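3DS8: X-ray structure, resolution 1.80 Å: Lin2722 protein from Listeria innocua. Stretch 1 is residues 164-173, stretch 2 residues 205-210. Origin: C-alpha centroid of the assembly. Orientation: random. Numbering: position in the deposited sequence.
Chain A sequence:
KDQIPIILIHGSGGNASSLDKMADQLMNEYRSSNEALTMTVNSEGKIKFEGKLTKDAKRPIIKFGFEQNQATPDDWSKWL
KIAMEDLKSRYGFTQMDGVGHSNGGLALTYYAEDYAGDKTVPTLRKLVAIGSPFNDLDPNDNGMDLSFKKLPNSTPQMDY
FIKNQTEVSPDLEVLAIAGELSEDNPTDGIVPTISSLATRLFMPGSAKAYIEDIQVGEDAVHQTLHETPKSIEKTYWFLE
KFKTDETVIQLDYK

Stretch 1 (164-173) NQTEVSPDLE
Stretch 2, residues 205-210: GSAKAY

Stretch 1 leaves a helix at Asn164, makes a 3-10 segment at 165-167 and then a type I turn from Ser169 to Leu172. Leu172 N donates to Ser169 O at 3.1 Å across that turn, and Asp171 N donates to Ser169 OG at 3.1 Å. Ser169 has chi1 t, which places its hydroxyl for this bond. Stretch 2 runs parallel to the end of stretch 1, and together they bury 442 Å².

Gly205 opens stretch 2 with phi 83° and psi -11°. Positive phi favours glycine, and the residue makes no contact with stretch 1.

Ser206 (phi -102°, psi -58°) points its CA-to-CB bond toward stretch 1. Its chi1 is m. Val168 CG2 packs 3.7 Å from Ser206 CB; Val168 is buried, with chi1 m. Ser206 OG lies 3.3 Å from Gln165 NE2, whose side chain has chi1 p, chi2 t and chi3 93°. One water bridges the backbones, donating to Val168 O at 2.8 Å and to Ser206 O at 3.0 Å.

Ala207 is extended (-77°/156°) and buried. Its CA is 4.8 Å from Leu172 CA. The methyl packs closely, with Ala207 CB 3.4 Å from Leu172 O and 4.2 Å from Leu172 CB. Leu172 is buried too, with chi1 t and chi2 p.

Lys208 (-66°/-42°) turns the chain. Lys208 N donates to Leu172 O at 2.8 Å, but the N-H...O angle of 126° makes the bond weak. CA-to-CB points toward stretch 1, and Lys208 CB sits 3.4 Å from Pro170 O. The chi angles are t, t, p, t. The long side chain carries Lys208 NZ to 3.2 Å from Glu173 OE2, a salt bridge. Glu173 meets it with chi1 m, chi2 t and chi3 -11°. Two waters extend this charged site. One accepts from Lys208 NZ at 2.9 Å and lies 2.7 Å from Asp171 O. The other accepts from Lys208 NZ at 2.6 Å and donates to Asp171 OD1 at 2.5 Å. Asp171 has chi1 m.

Ala209 begins the strand (-134°/142°) and forms a parallel bridge with Glu173 (-129°/125°), CA to CA 4.4 Å. Ala209 N donates weakly to Leu172 O at 3.3 Å, so that carbonyl accepts twice. Glu173 CA approaches Ala209 O at 3.5 Å in a CA-H...O contact. Both side chains lie on the same sheet face, and Ala209 CB packs 3.9 Å from Glu173 CG.

Tyr210 (-143°/119°) continues the strand. It is buried, with chi1 t, but does not touch stretch 1.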

ATOM      1  N   ASN A 164      -0.464 -16.979  -4.733  1.00 16.56           N
ATOM      2  CA  ASN A 164       0.782 -16.395  -5.214  1.00 17.33           C
ATOM      3  C   ASN A 164       1.651 -15.819  -4.117  1.00 17.14           C
ATOM      4  O   ASN A 164       2.626 -15.145  -4.400  1.00 16.81           O
ATOM      5  CB  ASN A 164       0.455 -15.371  -6.286  1.00 17.00           C
ATOM      6  CG  ASN A 164      -0.092 -16.024  -7.540  1.00 20.22           C
ATOM      7  OD1 ASN A 164      -1.288 -15.928  -7.860  1.00 21.73           O
ATOM      8  ND2 ASN A 164       0.753 -16.785  -8.193  1.00 21.69           N
ATOM      9  N   GLN A 165       1.316 -16.118  -2.861  1.00 17.59           N
ATOM     10  CA  GLN A 165       2.064 -15.573  -1.729  1.00 18.37           C
ATOM     11  C   GLN A 165       3.551 -15.935  -1.749  1.00 19.06           C
ATOM     12  O   GLN A 165       4.372 -15.146  -1.269  1.00 20.36           O
ATOM     13  CB  GLN A 165       1.434 -16.018  -0.414  1.00 18.22           C
ATOM     14  CG  GLN A 165       1.614 -17.472  -0.066  1.00 17.38           C
ATOM     15  CD  GLN A 165       0.764 -17.874   1.147  1.00 19.18           C
ATOM     16  OE1 GLN A 165      -0.364 -18.342   1.008  1.00 23.60           O
ATOM     17  NE2 GLN A 165       1.303 -17.684   2.320  1.00 17.91           N
ATOM     18  N   THR A 166       3.856 -17.107  -2.304  1.00 19.70           N
ATOM     19  CA  THR A 166       5.223 -17.627  -2.461  1.00 21.54           C
ATOM     20  C   THR A 166       6.099 -16.741  -3.366  1.00 21.46           C
ATOM     21  O   THR A 166       7.340 -16.843  -3.343  1.00 22.51           O
ATOM     22  CB  THR A 166       5.218 -19.090  -3.083  1.00 20.94           C
ATOM     23  OG1 THR A 166       6.547 -19.510  -3.361  1.00 30.20           O
ATOM     24  CG2 THR A 166       4.452 -19.158  -4.422  1.00 23.88           C
ATOM     25  N   GLU A 167       5.462 -15.884  -4.158  1.00 19.50           N
ATOM     26  CA  GLU A 167       6.200 -15.091  -5.116  1.00 19.43           C
ATOM     27  C   GLU A 167       6.709 -13.783  -4.526  1.00 18.48           C
ATOM     28  O   GLU A 167       7.516 -13.103  -5.188  1.00 18.36           O
ATOM     29  CB  GLU A 167       5.329 -14.791  -6.339  1.00 19.43           C
ATOM     30  CG  GLU A 167       4.753 -16.037  -6.965  1.00 23.36           C
ATOM     31  CD  GLU A 167       5.813 -16.995  -7.431  1.00 27.85           C
ATOM     32  OE1 GLU A 167       6.675 -16.562  -8.213  1.00 29.33           O
ATOM     33  OE2 GLU A 167       5.797 -18.170  -6.993  1.00 33.26           O
ATOM     34  N   VAL A 168       6.289 -13.423  -3.313  1.00 17.21           N
ATOM     35  CA  VAL A 168       6.742 -12.121  -2.780  1.00 18.88           C
ATOM     36  C   VAL A 168       8.226 -12.173  -2.471  1.00 18.08           C
ATOM     37  O   VAL A 168       8.789 -13.241  -2.211  1.00 19.03           O
ATOM     38  CB  VAL A 168       5.925 -11.606  -1.547  1.00 19.72           C
ATOM     39  CG1 VAL A 168       4.432 -11.633  -1.856  1.00 20.88           C
ATOM     40  CG2 VAL A 168       6.231 -12.413  -0.315  1.00 19.21           C
ATOM     41  N   SER A 169       8.870 -11.018  -2.577  1.00 17.65           N
ATOM     42  CA  SER A 169      10.238 -10.851  -2.169  1.00 17.23           C
ATOM     43  C   SER A 169      10.357 -11.289  -0.711  1.00 17.37           C
ATOM     44  O   SER A 169       9.559 -10.892   0.139  1.00 16.67           O
ATOM     45  CB  SER A 169      10.678  -9.384  -2.283  1.00 16.57           C
ATOM     46  OG  SER A 169      11.972  -9.177  -1.703  1.00 16.04           O
ATOM     47  N   PRO A 170      11.371 -12.095  -0.410  1.00 16.81           N
ATOM     48  CA  PRO A 170      11.564 -12.455   0.985  1.00 17.84           C
ATOM     49  C   PRO A 170      12.007 -11.275   1.837  1.00 17.58           C
ATOM     50  O   PRO A 170      12.042 -11.419   3.041  1.00 18.61           O
ATOM     51  CB  PRO A 170      12.664 -13.501   0.929  1.00 18.25           C
ATOM     52  CG  PRO A 170      13.349 -13.291  -0.326  1.00 18.85           C
ATOM     53  CD  PRO A 170      12.423 -12.647  -1.278  1.00 18.26           C
ATOM     54  N   ASP A 171      12.345 -10.138   1.229  1.00 16.46           N
ATOM     55  CA  ASP A 171      12.654  -8.920   1.994  1.00 16.62           C
ATOM     56  C   ASP A 171      11.481  -7.949   2.144  1.00 15.76           C
ATOM     57  O   ASP A 171      11.635  -6.878   2.752  1.00 15.64           O
ATOM     58  CB  ASP A 171      13.852  -8.203   1.376  1.00 16.94           C
ATOM     59  CG  ASP A 171      15.089  -9.066   1.385  1.00 23.08           C
ATOM     60  OD1 ASP A 171      15.362  -9.690   2.427  1.00 23.86           O
ATOM     61  OD2 ASP A 171      15.756  -9.151   0.342  1.00 30.14           O
ATOM     62  N   LEU A 172      10.325  -8.314   1.605  1.00 14.40           N
ATOM     63  CA  LEU A 172       9.132  -7.446   1.662  1.00 15.34           C
ATOM     64  C   LEU A 172       8.748  -7.175   3.126  1.00 13.87           C
ATOM     65  O   LEU A 172       8.801  -8.062   3.966  1.00 12.91           O
ATOM     66  CB  LEU A 172       7.951  -8.043   0.935  1.00 14.12           C
ATOM     67  CG  LEU A 172       6.734  -7.117   0.678  1.00 15.50           C
ATOM     68  CD1 LEU A 172       7.058  -6.079  -0.358  1.00 18.64           C
ATOM     69  CD2 LEU A 172       5.450  -7.884   0.314  1.00 16.13           C
ATOM     70  N   GLU A 173       8.334  -5.950   3.407  1.00 14.45           N
ATOM     71  CA  GLU A 173       7.868  -5.579   4.755  1.00 14.71           C
ATOM     72  C   GLU A 173       6.507  -4.911   4.569  1.00 13.77           C
ATOM     73  O   GLU A 173       6.372  -3.981   3.791  1.00 13.63           O
ATOM     74  CB  GLU A 173       8.853  -4.609   5.431  1.00 15.57           C
ATOM     75  CG  GLU A 173      10.235  -5.192   5.623  1.00 15.21           C
ATOM     76  CD  GLU A 173      11.231  -4.244   6.256  1.00 18.65           C
ATOM     77  OE1 GLU A 173      10.889  -3.058   6.359  1.00 19.39           O
ATOM     78  OE2 GLU A 173      12.328  -4.703   6.729  1.00 22.86           O
ATOM     79  N   GLY A 205       5.381 -15.099   7.067  1.00 21.21           N
ATOM     80  CA  GLY A 205       6.156 -16.265   6.626  1.00 21.37           C
ATOM     81  C   GLY A 205       6.521 -16.213   5.139  1.00 22.45           C
ATOM     82  O   GLY A 205       7.287 -17.086   4.646  1.00 25.50           O
ATOM     83  N   SER A 206       5.911 -15.279   4.414  1.00 20.31           N
ATOM     84  CA  SER A 206       6.272 -14.972   3.022  1.00 19.31           C
ATOM     85  C   SER A 206       7.125 -13.689   3.034  1.00 18.05           C
ATOM     86  O   SER A 206       8.239 -13.635   2.539  1.00 17.78           O
ATOM     87  CB  SER A 206       4.989 -14.772   2.197  1.00 19.92           C
ATOM     88  OG  SER A 206       4.089 -15.875   2.373  1.00 21.64           O
ATOM     89  N   ALA A 207       6.545 -12.642   3.581  1.00 17.43           N
ATOM     90  CA  ALA A 207       7.231 -11.370   3.779  1.00 16.95           C
ATOM     91  C   ALA A 207       8.167 -11.467   4.966  1.00 17.01           C
ATOM     92  O   ALA A 207       7.939 -12.289   5.883  1.00 17.18           O
ATOM     93  CB  ALA A 207       6.199 -10.307   4.030  1.00 16.95           C
ATOM     94  N   LYS A 208       9.196 -10.621   4.982  1.00 14.61           N
ATOM     95  CA  LYS A 208      10.080 -10.518   6.128  1.00 14.92           C
ATOM     96  C   LYS A 208       9.329  -9.961   7.352  1.00 13.56           C
ATOM     97  O   LYS A 208       9.494 -10.457   8.464  1.00 14.33           O
ATOM     98  CB  LYS A 208      11.288  -9.647   5.816  1.00 13.80           C
ATOM     99  CG  LYS A 208      12.238  -9.556   6.963  1.00 16.70           C
ATOM    100  CD  LYS A 208      13.499  -8.921   6.574  1.00 19.49           C
ATOM    101  CE  LYS A 208      13.338  -7.443   6.342  1.00 23.58           C
ATOM    102  NZ  LYS A 208      14.664  -6.795   6.041  1.00 26.30           N
ATOM    103  N   ALA A 209       8.492  -8.960   7.136  1.00 13.74           N
ATOM    104  CA  ALA A 209       7.775  -8.325   8.217  1.00 13.23           C
ATOM    105  C   ALA A 209       6.326  -8.153   7.826  1.00 12.94           C
ATOM    106  O   ALA A 209       5.994  -7.863   6.675  1.00 12.58           O
ATOM    107  CB  ALA A 209       8.383  -6.970   8.557  1.00 12.55           C
ATOM    108  N   TYR A 210       5.451  -8.350   8.794  1.00 13.04           N
ATOM    109  CA  TYR A 210       4.044  -8.083   8.618  1.00 13.48           C
ATOM    110  C   TYR A 210       3.528  -7.519   9.917  1.00 13.64           C
ATOM    111  O   TYR A 210       3.612  -8.180  10.928  1.00 14.24           O
ATOM    112  CB  TYR A 210       3.253  -9.354   8.289  1.00 13.37           C
ATOM    113  CG  TYR A 210       1.776  -9.097   8.258  1.00 14.69           C
ATOM    114  CD1 TYR A 210       1.210  -8.293   7.268  1.00 14.78           C
ATOM    115  CD2 TYR A 210       0.920  -9.612   9.262  1.00 13.24           C
ATOM    116  CE1 TYR A 210      -0.167  -7.993   7.281  1.00 13.82           C
ATOM    117  CE2 TYR A 210      -0.461  -9.365   9.233  1.00 14.71           C
ATOM    118  CZ  TYR A 210      -0.988  -8.530   8.231  1.00 12.33           C
ATOM    119  OH  TYR A 210      -2.353  -8.279   8.212  1.00 13.40           O
TER
HETATM  120  O   HOH W   1       8.943 -14.999  -0.010  1.00 34.50           O
HETATM  121  O   HOH W   2      13.623  -5.275   3.740  1.00 20.54           O
HETATM  122  O   HOH W   3      16.074  -8.212   4.356  1.00 53.92           O